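Local atomic coordinates of SmhB (Serratia marcescens, PDB entry 6ZZ5), a protein that is the B component of a tripartite alpha-pore-forming toxin, caught here in its soluble form, and probably acts on target membranes together with its partner proteins. Residues A[28-33]-A[59-64]; A[132-137]-A[262-267]; A[125-130]-A[269-274]; A[209-214]-A[254-259]. All coordinates share one frame; numbering follows the deposited sequence. Where two conformers were deposited one is given.

From the N terminus, contact 1 comes first: it closes a loop of 25 residues and ties the end of helix 4-30 to helix 44-92. The other three contacts all use helix 252-300 and enclose one another. Contact 3 spans the longest loop, joining helix 99-151 to helix 252-300; contact 2 repeats that pairing about two turns further along helix 99-151 and lies within it; contact 4, innermost, brings the loop between strands 191-196 and 216-221 onto the start of helix 252-300. Contact 1 precedes all three without crossing them, yet touches each in space: His-60 meets contacts 2 and 3, and Gln-32 holds the backbone of contact 4.

Contact 1. Residues A[28-33]-A[59-64]; sequences SVRQQI and QHAEHY
Val-29 and Ala-61 mark the tight half of this contact, where the two backbones come within 6.7 Å, CA to CA. The CG1 branch of Val-29, set opposite its backbone N (chi1 172°), lies 4.1 Å from Ala-61 CB. Ala-61 CB also meets the stem of Arg-30, with Arg-30 CG 3.8 Å away. Because alanine adds only one carbon, the end of helix 4-30 can settle close to helix 44-92, with Ala-57, Cys-26 and Met-213 continuing the apolar packing. The outer half is polar and partly exposed. Here Arg-30 bends at chi3 (49°), and the Glu-62 carboxylate lies over one face of its guanidinium, the planes tilted 31° apart; Arg-30 NH1 also comes 3.4 Å from Glu-62 CB. Arg-30 and Glu-62 form a salt bridge, but Glu-62 OE1 sits out of the guanidinium plane, no N-H is aimed at it, and its modelled place is doubtful, so only attraction of charges can be claimed. Past the helix, Gln-32 hydrogen-bonds the backbone of the 209-213 loop. Helices 4-30 and 44-92 run up and down against each other, the antiparallel packing of the long helical bundle expected for an HBL-family alpha-pore-forming toxin.

Contact 2. Residues A[132-137]-A[262-267]; sequences DKLIID and SGYRGL
Leu-134 drives one methyl, CD2, between Tyr-264 and Leu-267 on the facing helix. Against the tyrosine it comes at the ring edge, near the ring plane, with Tyr-264 CE1 3.9 Å from Leu-134 CD2. Against Leu-267 it crosses at about a right angle, Leu-134 CD2 to Leu-267 CD2 being 3.7 Å. With CG opposite the backbone N (chi1 177°), Leu-267 holds its CD2 within reach of Leu-134. Asp-137, one turn beyond Leu-134, approaches the far end of the tyrosine: its CB is 3.2 Å from Tyr-264 OH, its carboxylate plane is turned 61° from the ring, and its backbone carbonyl carbon stands over the rim of one ring face. The segments are antiparallel, 156° apart in direction, their axes 9.2 Å at closest. His-60 of helix 44-92 also touches the tyrosine ring, while Tyr-25 of helix 4-30 packs on Leu-267. No hydrogen bond links the two segments: Asp-137 OD2 lies 3.8 Å from Tyr-264 OH and instead binds His-60 NE2. The pairing thus rests mainly on apolar packing, with the tyrosine hydroxyl against Asp-137 CB, while the carboxylate of Asp-137 turns to a third helix, where it could favour a protonated His-60.

Contact 3. Residues A[125-130]-A[269-274]; sequences RTIGSL and TQAQSA. With SO4 (sulfate ion), chain E.
Ile-127 has the largest share of the buried surface, followed by Ala-271 and Ala-274; it reaches from helix 99-151 to the two alanines, which lie one turn apart on helix 252-300. Its CG1 stands opposite the backbone N (chi1 -168°), which sends the longer branch across: Ile-127 CG1 rests 3.6 Å, and Ile-127 CD1 4.1 Å, from Ala-274 CB. Ile-127 CD1 is a looser 4.4 Å from Ala-271 CB, while Ile-127 CG1 passes 3.9 Å from Ala-271 O. The isoleucine was modelled in two conformers, so these distances hold for one of them. Each alanine offers a single methyl, letting the backbones close to 6.9 Å between the CA atoms of Ile-127 and Ala-271. The side chains meet through carbon alone, the isoleucine also brushes backbone carbonyl oxygens, and no hydrogen bond joins the segments. On the outer side of helix 99-151, Arg-125 stretches from CG to NE and presents its NE/NH2 edge to a sulfate, probably from the crystallisation liquor. Arg-125 NE donates to sulfate O1 at 2.7 Å and Arg-125 NH2 to sulfate O2 at 3.2 Å, both nearly straight (167° and 166°). Arg-124 also binds the ion, and Glu-118 takes the NH1 of Arg-125. Within the bundle, Gln-18 of helix 4-30 touches Ala-274, Leu-130 packs on Ile-68 of helix 44-92, and Asp-174 of helix 156-184 lies against Thr-269.

Contact 4. Residues A[209-214]-A[254-259]; sequences TPVVMG and VLVASQ
The connection between the two central, antiparallel strands of the small mixed sheet, 191-196 and 216-221, here lies along the first turns of helix 252-300, with Thr-209 facing Val-256 and Val-211 facing Gln-259. Val-211 points into the helix and packs along Gln-259: Val-211 CG1 is 3.7 Å from Gln-259 CB, and Val-211 CG2 is 3.5 Å from the amide oxygen OE1, the two side chains slanting across each other. Val-211 CG2 also meets Val-256 CG1 at 4.0 Å. The other branch of Val-256, CG2, placed beside its own backbone N (chi1 170° for CG1), fits against the loop backbone, 3.5 Å from Thr-209 O. Two waters bridge the segments. One accepts from Val-211 N at 3.0 Å and makes a weak bond to Gln-259 OE1; the other donates both to Met-213 O (2.6 Å) and to Gln-259 O (2.9 Å). The loop is also bound through Val-212 N, Met-213 N and Pro-210 O to Gln-32, just beyond the end of helix 4-30. Direct contact across the interface is thus van der Waals packing by valines, while the polar link runs through water, so the loop rests on the helix without a direct hydrogen bond.

Contact 1. Residues A[28-33]-A[59-64]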
loop_
_atom_site.group_PDB
_atom_site.type_symbol
_atom_site.label_atom_id
_atom_site.label_comp_id
_atom_site.label_asym_id
_atom_site.label_seq_id
_atom_site.Cartn_x
_atom_site.Cartn_y
_atom_site.Cartn_z
ATOM N N SER A 28 10.010 -6.541 1.318
ATOM C CA SER A 28 10.613 -7.037 2.583
ATOM C C SER A 28 10.354 -8.537 2.711
ATOM O O SER A 28 11.272 -9.280 3.162
ATOM C CB SER A 28 10.162 -6.305 3.813
ATOM O OG SER A 28 8.861 -6.703 4.278
ATOM N N VAL A 29 9.197 -8.983 2.230
ATOM C CA VAL A 29 8.833 -10.419 2.266
ATOM C C VAL A 29 9.747 -11.142 1.316
ATOM O O VAL A 29 10.211 -12.204 1.653
ATOM C CB VAL A 29 7.339 -10.637 1.928
ATOM C CG1 VAL A 29 6.973 -12.116 1.776
ATOM C CG2 VAL A 29 6.457 -9.960 2.940
ATOM N N ARG A 30 9.955 -10.568 0.144
ATOM C CA ARG A 30 10.800 -11.206 -0.877
ATOM C C ARG A 30 12.266 -11.138 -0.518
ATOM O O ARG A 30 13.051 -11.853 -1.195
ATOM C CB ARG A 30 10.534 -10.626 -2.259
ATOM C CG ARG A 30 9.118 -11.027 -2.672
ATOM C CD ARG A 30 8.740 -10.719 -4.063
ATOM N NE ARG A 30 9.668 -11.108 -5.103
ATOM C CZ ARG A 30 9.693 -12.297 -5.692
ATOM N NH1 ARG A 30 8.930 -13.296 -5.272
ATOM N NH2 ARG A 30 10.492 -12.476 -6.711
ATOM N N GLN A 31 12.647 -10.384 0.497
ATOM C CA GLN A 31 14.102 -10.362 0.877
ATOM C C GLN A 31 14.368 -11.251 2.075
ATOM O O GLN A 31 15.499 -11.316 2.468
ATOM C CB GLN A 31 14.583 -8.933 1.058
ATOM C CG GLN A 31 14.561 -8.186 -0.264
ATOM C CD GLN A 31 15.061 -6.762 -0.140
ATOM O OE1 GLN A 31 15.779 -6.414 0.802
ATOM N NE2 GLN A 31 14.605 -5.930 -1.039
ATOM N N GLN A 32 13.337 -11.913 2.624
ATOM C CA GLN A 32 13.475 -12.787 3.814
ATOM C C GLN A 32 14.210 -14.059 3.411
ATOM O O GLN A 32 13.782 -14.758 2.468
ATOM C CB GLN A 32 12.113 -13.138 4.425
ATOM C CG GLN A 32 12.215 -14.109 5.595
ATOM C CD GLN A 32 13.053 -13.563 6.716
ATOM O OE1 GLN A 32 12.849 -12.420 7.122
ATOM N NE2 GLN A 32 14.027 -14.360 7.162
ATOM N N ILE A 33 15.324 -14.321 4.071
ATOM C CA ILE A 33 16.086 -15.575 3.871
ATOM C C ILE A 33 15.337 -16.707 4.551
ATOM O O ILE A 33 14.760 -16.529 5.641
ATOM C CB ILE A 33 17.540 -15.453 4.382
ATOM C CG1 ILE A 33 18.382 -16.651 3.953
ATOM C CG2 ILE A 33 17.583 -15.311 5.867
ATOM C CD1 ILE A 33 19.889 -16.443 4.101
ATOM N N GLN A 59 5.411 -15.743 -2.966
ATOM C CA GLN A 59 4.482 -15.776 -4.131
ATOM C C GLN A 59 3.369 -14.715 -3.983
ATOM O O GLN A 59 3.042 -14.039 -4.976
ATOM C CB GLN A 59 3.963 -17.196 -4.343
ATOM C CG GLN A 59 2.715 -17.311 -5.236
ATOM C CD GLN A 59 2.769 -16.564 -6.550
ATOM O OE1 GLN A 59 3.837 -16.317 -7.120
ATOM N NE2 GLN A 59 1.596 -16.180 -7.040
ATOM N N HIS A 60 2.747 -14.572 -2.819
ATOM C CA HIS A 60 1.666 -13.586 -2.623
ATOM C C HIS A 60 2.228 -12.169 -2.861
ATOM O O HIS A 60 1.568 -11.382 -3.508
ATOM C CB HIS A 60 1.046 -13.687 -1.199
ATOM C CG HIS A 60 0.277 -14.927 -0.951
ATOM N ND1 HIS A 60 -0.562 -15.488 -1.912
ATOM C CD2 HIS A 60 0.270 -15.755 0.112
ATOM C CE1 HIS A 60 -1.087 -16.588 -1.432
ATOM N NE2 HIS A 60 -0.564 -16.804 -0.181
ATOM N N ALA A 61 3.405 -11.854 -2.304
ATOM C CA ALA A 61 4.139 -10.584 -2.453
ATOM C C ALA A 61 4.427 -10.342 -3.941
ATOM O O ALA A 61 4.196 -9.191 -4.398
ATOM C CB ALA A 61 5.431 -10.634 -1.680
ATOM N N GLU A 62 4.927 -11.364 -4.642
ATOM C CA GLU A 62 5.233 -11.280 -6.101
ATOM C C GLU A 62 3.929 -11.004 -6.857
ATOM O O GLU A 62 3.926 -10.213 -7.830
ATOM C CB GLU A 62 5.867 -12.580 -6.595
ATOM C CG GLU A 62 6.205 -12.588 -8.075
ATOM C CD GLU A 62 7.439 -11.777 -8.421
ATOM O OE1 GLU A 62 7.894 -10.982 -7.545
ATOM O OE2 GLU A 62 7.941 -11.913 -9.587
ATOM N N HIS A 63 2.845 -11.655 -6.473
ATOM C CA HIS A 63 1.538 -11.449 -7.160
ATOM C C HIS A 63 1.119 -9.968 -7.001
ATOM O O HIS A 63 0.727 -9.314 -7.980
ATOM C CB HIS A 63 0.523 -12.440 -6.634
ATOM C CG HIS A 63 -0.836 -12.232 -7.207
ATOM N ND1 HIS A 63 -1.055 -12.148 -8.599
ATOM C CD2 HIS A 63 -2.031 -12.076 -6.601
ATOM C CE1 HIS A 63 -2.346 -11.977 -8.804
ATOM N NE2 HIS A 63 -2.954 -11.920 -7.582
ATOM N N TYR A 64 1.232 -9.426 -5.797
ATOM C CA TYR A 64 0.952 -7.993 -5.578
ATOM C C TYR A 64 1.833 -7.171 -6.524
ATOM O O TYR A 64 1.321 -6.302 -7.296
ATOM C CB TYR A 64 1.139 -7.536 -4.124
ATOM C CG TYR A 64 0.830 -6.070 -4.100
ATOM C CD1 TYR A 64 -0.481 -5.626 -4.052
ATOM C CD2 TYR A 64 1.835 -5.137 -4.219
ATOM C CE1 TYR A 64 -0.768 -4.274 -4.157
ATOM C CE2 TYR A 64 1.566 -3.788 -4.257
ATOM C CZ TYR A 64 0.251 -3.363 -4.283
ATOM O OH TYR A 64 -0.064 -2.030 -4.393
#

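Contact 2. Residues A[132-137]-A[262-267]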
loop_
_atom_site.group_PDB
_atom_site.type_symbol
_atom_site.label_atom_id
_atom_site.label_comp_id
_atom_site.label_asym_id
_atom_site.label_seq_id
_atom_site.Cartn_x
_atom_site.Cartn_y
_atom_site.Cartn_z
ATOM N N ASP A 132 -7.935 -12.456 0.845
ATOM C CA ASP A 132 -8.598 -13.695 1.337
ATOM C C ASP A 132 -7.553 -14.803 1.474
ATOM O O ASP A 132 -7.500 -15.459 2.546
ATOM C CB ASP A 132 -9.769 -14.121 0.440
ATOM C CG ASP A 132 -10.918 -13.124 0.503
ATOM O OD1 ASP A 132 -10.934 -12.345 1.458
ATOM O OD2 ASP A 132 -11.775 -13.128 -0.436
ATOM N N LYS A 133 -6.709 -15.012 0.465
ATOM C CA LYS A 133 -5.691 -16.086 0.521
ATOM C C LYS A 133 -4.706 -15.791 1.675
ATOM O O LYS A 133 -4.317 -16.735 2.364
ATOM C CB LYS A 133 -4.917 -16.168 -0.784
ATOM C CG LYS A 133 -5.756 -16.607 -1.959
ATOM C CD LYS A 133 -4.946 -16.629 -3.246
ATOM C CE LYS A 133 -5.828 -16.688 -4.473
ATOM N NZ LYS A 133 -5.228 -17.579 -5.488
ATOM N N LEU A 134 -4.363 -14.510 1.881
ATOM C CA LEU A 134 -3.408 -14.074 2.918
ATOM C C LEU A 134 -4.050 -14.311 4.302
ATOM O O LEU A 134 -3.316 -14.694 5.244
ATOM C CB LEU A 134 -2.991 -12.620 2.712
ATOM C CG LEU A 134 -1.909 -12.384 1.659
ATOM C CD1 LEU A 134 -1.826 -10.897 1.325
ATOM C CD2 LEU A 134 -0.554 -12.936 2.127
ATOM N N ILE A 135 -5.356 -14.127 4.429
ATOM C CA ILE A 135 -6.086 -14.372 5.715
ATOM C C ILE A 135 -5.909 -15.867 6.034
ATOM O O ILE A 135 -5.425 -16.213 7.145
ATOM C CB ILE A 135 -7.552 -13.938 5.664
ATOM C CG1 ILE A 135 -7.640 -12.418 5.604
ATOM C CG2 ILE A 135 -8.326 -14.490 6.870
ATOM C CD1 ILE A 135 -8.973 -11.881 5.207
ATOM N N ILE A 136 -6.172 -16.724 5.044
ATOM C CA ILE A 136 -6.156 -18.194 5.267
ATOM C C ILE A 136 -4.707 -18.553 5.593
ATOM O O ILE A 136 -4.437 -19.245 6.643
ATOM C CB ILE A 136 -6.728 -18.912 4.036
ATOM C CG1 ILE A 136 -8.223 -18.628 3.849
ATOM C CG2 ILE A 136 -6.499 -20.416 4.094
ATOM C CD1 ILE A 136 -8.662 -18.666 2.379
ATOM N N ASP A 137 -3.799 -18.164 4.712
ATOM C CA ASP A 137 -2.401 -18.671 4.794
ATOM C C ASP A 137 -1.752 -18.127 6.073
ATOM O O ASP A 137 -1.088 -18.903 6.754
ATOM C CB ASP A 137 -1.565 -18.418 3.519
ATOM C CG ASP A 137 -1.950 -19.258 2.312
ATOM O OD1 ASP A 137 -2.684 -20.251 2.471
ATOM O OD2 ASP A 137 -1.610 -18.848 1.209
ATOM N N SER A 262 4.477 -12.793 12.359
ATOM C CA SER A 262 4.072 -11.369 12.473
ATOM C C SER A 262 4.227 -10.739 11.093
ATOM O O SER A 262 3.355 -9.987 10.750
ATOM C CB SER A 262 4.862 -10.603 13.495
ATOM O OG SER A 262 4.700 -11.183 14.776
ATOM N N GLY A 263 5.268 -11.128 10.338
ATOM C CA GLY A 263 5.488 -10.620 8.975
ATOM C C GLY A 263 4.388 -11.081 8.031
ATOM O O GLY A 263 3.987 -10.305 7.169
ATOM N N TYR A 264 3.942 -12.322 8.169
ATOM C CA TYR A 264 2.917 -12.923 7.302
ATOM C C TYR A 264 1.581 -12.233 7.625
ATOM O O TYR A 264 0.845 -11.819 6.686
ATOM C CB TYR A 264 2.918 -14.440 7.484
ATOM C CG TYR A 264 2.491 -15.293 6.314
ATOM C CD1 TYR A 264 1.742 -14.794 5.268
ATOM C CD2 TYR A 264 2.871 -16.613 6.247
ATOM C CE1 TYR A 264 1.378 -15.571 4.194
ATOM C CE2 TYR A 264 2.571 -17.396 5.133
ATOM C CZ TYR A 264 1.813 -16.882 4.114
ATOM O OH TYR A 264 1.493 -17.621 3.025
ATOM N N ARG A 265 1.264 -12.090 8.911
ATOM C CA ARG A 265 0.020 -11.383 9.340
ATOM C C ARG A 265 0.088 -9.930 8.888
ATOM O O ARG A 265 -0.927 -9.443 8.441
ATOM C CB ARG A 265 -0.233 -11.580 10.841
ATOM C CG ARG A 265 -0.799 -12.998 11.050
ATOM C CD ARG A 265 -1.253 -13.392 12.473
ATOM N NE ARG A 265 -0.055 -13.415 13.299
ATOM C CZ ARG A 265 0.350 -12.449 14.117
ATOM N NH1 ARG A 265 -0.382 -11.353 14.228
ATOM N NH2 ARG A 265 1.478 -12.609 14.807
ATOM N N GLY A 266 1.250 -9.288 9.013
ATOM C CA GLY A 266 1.457 -7.870 8.624
ATOM C C GLY A 266 1.250 -7.690 7.125
ATOM O O GLY A 266 0.668 -6.634 6.696
ATOM N N LEU A 267 1.634 -8.698 6.320
ATOM C CA LEU A 267 1.410 -8.650 4.855
ATOM C C LEU A 267 -0.109 -8.707 4.605
ATOM O O LEU A 267 -0.616 -7.891 3.792
ATOM C CB LEU A 267 2.138 -9.795 4.157
ATOM C CG LEU A 267 1.924 -9.884 2.660
ATOM C CD1 LEU A 267 2.333 -8.602 1.946
ATOM C CD2 LEU A 267 2.644 -11.098 2.108
#

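Contact 3. Residues A[125-130]-A[269-274]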
loop_
_atom_site.group_PDB
_atom_site.type_symbol
_atom_site.label_atom_id
_atom_site.label_comp_id
_atom_site.label_asym_id
_atom_site.label_seq_id
_atom_site.Cartn_x
_atom_site.Cartn_y
_atom_site.Cartn_z
ATOM N N ARG A 125 -11.408 -6.522 -6.851
ATOM C CA ARG A 125 -11.669 -7.970 -6.734
ATOM C C ARG A 125 -10.332 -8.728 -6.662
ATOM O O ARG A 125 -10.225 -9.709 -5.903
ATOM C CB ARG A 125 -12.499 -8.505 -7.890
ATOM C CG ARG A 125 -13.948 -8.047 -7.988
ATOM C CD ARG A 125 -14.520 -8.493 -9.365
ATOM N NE ARG A 125 -15.733 -7.733 -9.517
ATOM C CZ ARG A 125 -16.025 -6.852 -10.455
ATOM N NH1 ARG A 125 -15.293 -6.704 -11.533
ATOM N NH2 ARG A 125 -17.178 -6.217 -10.370
ATOM N N THR A 126 -9.321 -8.329 -7.426
ATOM C CA THR A 126 -8.024 -9.013 -7.456
ATOM C C THR A 126 -7.356 -8.858 -6.076
ATOM O O THR A 126 -6.851 -9.894 -5.517
ATOM C CB THR A 126 -7.107 -8.499 -8.569
ATOM O OG1 THR A 126 -7.844 -8.697 -9.772
ATOM C CG2 THR A 126 -5.802 -9.259 -8.635
ATOM N N ILE A 127 -7.359 -7.661 -5.529
ATOM C CA ILE A 127 -6.716 -7.445 -4.191
ATOM C C ILE A 127 -7.574 -8.130 -3.115
ATOM O O ILE A 127 -6.979 -8.642 -2.156
ATOM C CB ILE A 127 -6.373 -5.954 -3.904
ATOM C CG1 ILE A 127 -5.457 -5.783 -2.685
ATOM C CG2 ILE A 127 -7.593 -5.080 -3.680
ATOM C CD1 ILE A 127 -4.242 -6.618 -2.660
ATOM N N GLY A 128 -8.898 -8.147 -3.253
ATOM C CA GLY A 128 -9.826 -8.888 -2.385
ATOM C C GLY A 128 -9.480 -10.372 -2.337
ATOM O O GLY A 128 -9.421 -10.957 -1.229
ATOM N N SER A 129 -9.184 -10.979 -3.475
ATOM C CA SER A 129 -8.847 -12.432 -3.559
ATOM C C SER A 129 -7.500 -12.658 -2.864
ATOM O O SER A 129 -7.349 -13.643 -2.137
ATOM C CB SER A 129 -8.775 -12.918 -4.979
ATOM O OG SER A 129 -10.057 -12.928 -5.540
ATOM N N LEU A 130 -6.570 -11.737 -3.051
ATOM C CA LEU A 130 -5.215 -11.856 -2.471
ATOM C C LEU A 130 -5.330 -11.716 -0.947
ATOM O O LEU A 130 -4.731 -12.523 -0.238
ATOM C CB LEU A 130 -4.277 -10.813 -3.063
ATOM C CG LEU A 130 -2.911 -10.750 -2.367
ATOM C CD1 LEU A 130 -2.173 -12.097 -2.483
ATOM C CD2 LEU A 130 -2.086 -9.589 -2.874
ATOM N N THR A 269 -2.395 -7.589 6.733
ATOM C CA THR A 269 -2.844 -6.252 7.208
ATOM C C THR A 269 -2.706 -5.233 6.067
ATOM O O THR A 269 -3.677 -4.479 5.790
ATOM C CB THR A 269 -2.120 -5.781 8.477
ATOM O OG1 THR A 269 -2.456 -6.781 9.436
ATOM C CG2 THR A 269 -2.578 -4.425 8.944
ATOM N N GLN A 270 -1.562 -5.239 5.387
ATOM C CA GLN A 270 -1.324 -4.327 4.259
ATOM C C GLN A 270 -2.335 -4.619 3.144
ATOM O O GLN A 270 -2.864 -3.668 2.519
ATOM C CB GLN A 270 0.106 -4.481 3.769
ATOM C CG GLN A 270 1.134 -4.137 4.821
ATOM C CD GLN A 270 1.048 -2.652 5.030
ATOM O OE1 GLN A 270 1.090 -1.865 4.087
ATOM N NE2 GLN A 270 0.735 -2.277 6.229
ATOM N N ALA A 271 -2.621 -5.880 2.875
ATOM C CA ALA A 271 -3.552 -6.266 1.787
ATOM C C ALA A 271 -4.961 -5.779 2.134
ATOM O O ALA A 271 -5.648 -5.324 1.215
ATOM C CB ALA A 271 -3.528 -7.761 1.517
ATOM N N GLN A 272 -5.343 -5.842 3.404
ATOM C CA GLN A 272 -6.672 -5.365 3.865
ATOM C C GLN A 272 -6.774 -3.858 3.566
ATOM O O GLN A 272 -7.797 -3.406 3.053
ATOM C CB GLN A 272 -6.928 -5.741 5.308
ATOM C CG GLN A 272 -8.348 -5.390 5.796
ATOM C CD GLN A 272 -9.368 -6.367 5.248
ATOM O OE1 GLN A 272 -9.311 -7.555 5.543
ATOM N NE2 GLN A 272 -10.230 -5.900 4.383
ATOM N N SER A 273 -5.744 -3.102 3.892
ATOM C CA SER A 273 -5.694 -1.636 3.649
ATOM C C SER A 273 -5.745 -1.366 2.155
ATOM O O SER A 273 -6.433 -0.382 1.743
ATOM C CB SER A 273 -4.483 -0.967 4.282
ATOM O OG SER A 273 -4.503 -1.246 5.689
ATOM N N ALA A 274 -5.132 -2.219 1.356
ATOM C CA ALA A 274 -5.215 -2.078 -0.114
ATOM C C ALA A 274 -6.653 -2.357 -0.597
ATOM O O ALA A 274 -7.123 -1.646 -1.518
ATOM C CB ALA A 274 -4.191 -2.943 -0.813
HETATM S S SO4 E . -18.360 -7.674 -6.893
HETATM O O1 SO4 E . -17.607 -8.534 -7.784
HETATM O O2 SO4 E . -18.852 -6.534 -7.622
HETATM O O3 SO4 E . -19.472 -8.401 -6.330
HETATM O O4 SO4 E . -17.493 -7.252 -5.831
#

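Contact 4. Residues A[209-214]-A[254-259]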
loop_
_atom_site.group_PDB
_atom_site.type_symbol
_atom_site.label_atom_id
_atom_site.label_comp_id
_atom_site.label_asym_id
_atom_site.label_seq_id
_atom_site.Cartn_x
_atom_site.Cartn_y
_atom_site.Cartn_z
ATOM N N THR A 209 18.200 -16.938 12.451
ATOM C CA THR A 209 18.075 -16.237 11.136
ATOM C C THR A 209 17.516 -14.829 11.341
ATOM O O THR A 209 16.516 -14.687 12.035
ATOM C CB THR A 209 17.146 -17.047 10.224
ATOM O OG1 THR A 209 17.786 -18.307 10.028
ATOM C CG2 THR A 209 16.868 -16.395 8.884
ATOM N N PRO A 210 18.062 -13.775 10.714
ATOM C CA PRO A 210 17.502 -12.436 10.860
ATOM C C PRO A 210 16.187 -12.405 10.075
ATOM O O PRO A 210 16.153 -13.007 9.007
ATOM C CB PRO A 210 18.475 -11.498 10.145
ATOM C CG PRO A 210 19.212 -12.406 9.149
ATOM C CD PRO A 210 19.233 -13.772 9.809
ATOM N N VAL A 211 15.200 -11.700 10.601
ATOM C CA VAL A 211 13.876 -11.596 9.943
ATOM C C VAL A 211 13.673 -10.154 9.509
ATOM O O VAL A 211 13.554 -9.273 10.363
ATOM C CB VAL A 211 12.755 -12.149 10.841
ATOM C CG1 VAL A 211 11.389 -11.982 10.223
ATOM C CG2 VAL A 211 13.014 -13.617 11.144
ATOM N N VAL A 212 13.640 -9.954 8.200
ATOM C CA VAL A 212 13.422 -8.622 7.587
ATOM C C VAL A 212 11.961 -8.521 7.139
ATOM O O VAL A 212 11.570 -7.506 6.659
ATOM C CB VAL A 212 14.408 -8.373 6.426
ATOM C CG1 VAL A 212 15.849 -8.505 6.862
ATOM C CG2 VAL A 212 14.193 -9.320 5.262
ATOM N N MET A 213 11.189 -9.579 7.226
ATOM C CA MET A 213 9.777 -9.599 6.816
ATOM C C MET A 213 8.985 -8.620 7.694
ATOM O O MET A 213 9.003 -8.769 8.910
ATOM C CB MET A 213 9.197 -10.992 7.000
ATOM C CG MET A 213 8.008 -11.227 6.146
ATOM S SD MET A 213 7.424 -12.960 6.243
ATOM C CE MET A 213 9.004 -13.733 6.298
ATOM N N GLY A 214 8.457 -7.595 7.078
ATOM C CA GLY A 214 7.820 -6.419 7.703
ATOM C C GLY A 214 8.826 -5.486 8.361
ATOM O O GLY A 214 8.403 -4.553 9.037
ATOM N N VAL A 254 11.928 -20.403 17.980
ATOM C CA VAL A 254 10.541 -19.949 18.163
ATOM C C VAL A 254 10.485 -18.465 17.803
ATOM O O VAL A 254 9.502 -18.077 17.199
ATOM C CB VAL A 254 10.032 -20.210 19.582
ATOM C CG1 VAL A 254 8.708 -19.494 19.809
ATOM C CG2 VAL A 254 9.901 -21.702 19.837
ATOM N N LEU A 255 11.412 -17.667 18.314
ATOM C CA LEU A 255 11.444 -16.199 18.078
ATOM C C LEU A 255 11.435 -15.949 16.568
ATOM O O LEU A 255 10.690 -15.098 16.109
ATOM C CB LEU A 255 12.715 -15.607 18.702
ATOM C CG LEU A 255 12.618 -14.374 19.596
ATOM C CD1 LEU A 255 11.310 -14.324 20.363
ATOM C CD2 LEU A 255 13.784 -14.350 20.611
ATOM N N VAL A 256 12.338 -16.589 15.843
ATOM C CA VAL A 256 12.403 -16.485 14.367
ATOM C C VAL A 256 11.042 -16.883 13.776
ATOM O O VAL A 256 10.516 -16.128 12.934
ATOM C CB VAL A 256 13.571 -17.316 13.829
ATOM C CG1 VAL A 256 13.523 -17.425 12.330
ATOM C CG2 VAL A 256 14.906 -16.742 14.312
ATOM N N ALA A 257 10.464 -18.013 14.177
ATOM C CA ALA A 257 9.178 -18.491 13.618
ATOM C C ALA A 257 8.106 -17.425 13.887
ATOM O O ALA A 257 7.273 -17.159 12.973
ATOM C CB ALA A 257 8.788 -19.803 14.219
ATOM N N SER A 258 8.122 -16.853 15.087
ATOM C CA SER A 258 7.117 -15.862 15.561
ATOM C C SER A 258 7.252 -14.599 14.694
ATOM O O SER A 258 6.220 -14.010 14.309
ATOM C CB SER A 258 7.348 -15.492 17.008
ATOM O OG SER A 258 6.441 -14.477 17.431
ATOM N N GLN A 259 8.492 -14.185 14.454
ATOM C CA GLN A 259 8.780 -12.964 13.672
ATOM C C GLN A 259 8.286 -13.171 12.231
ATOM O O GLN A 259 7.644 -12.275 11.683
ATOM C CB GLN A 259 10.260 -12.614 13.741
ATOM C CG GLN A 259 10.675 -12.055 15.087
ATOM C CD GLN A 259 12.168 -11.972 15.280
ATOM O OE1 GLN A 259 12.925 -12.402 14.417
ATOM N NE2 GLN A 259 12.607 -11.445 16.409
HETATM O O HOH W 1 15.444 -10.527 13.357
HETATM O O HOH W 2 8.475 -9.523 11.376
#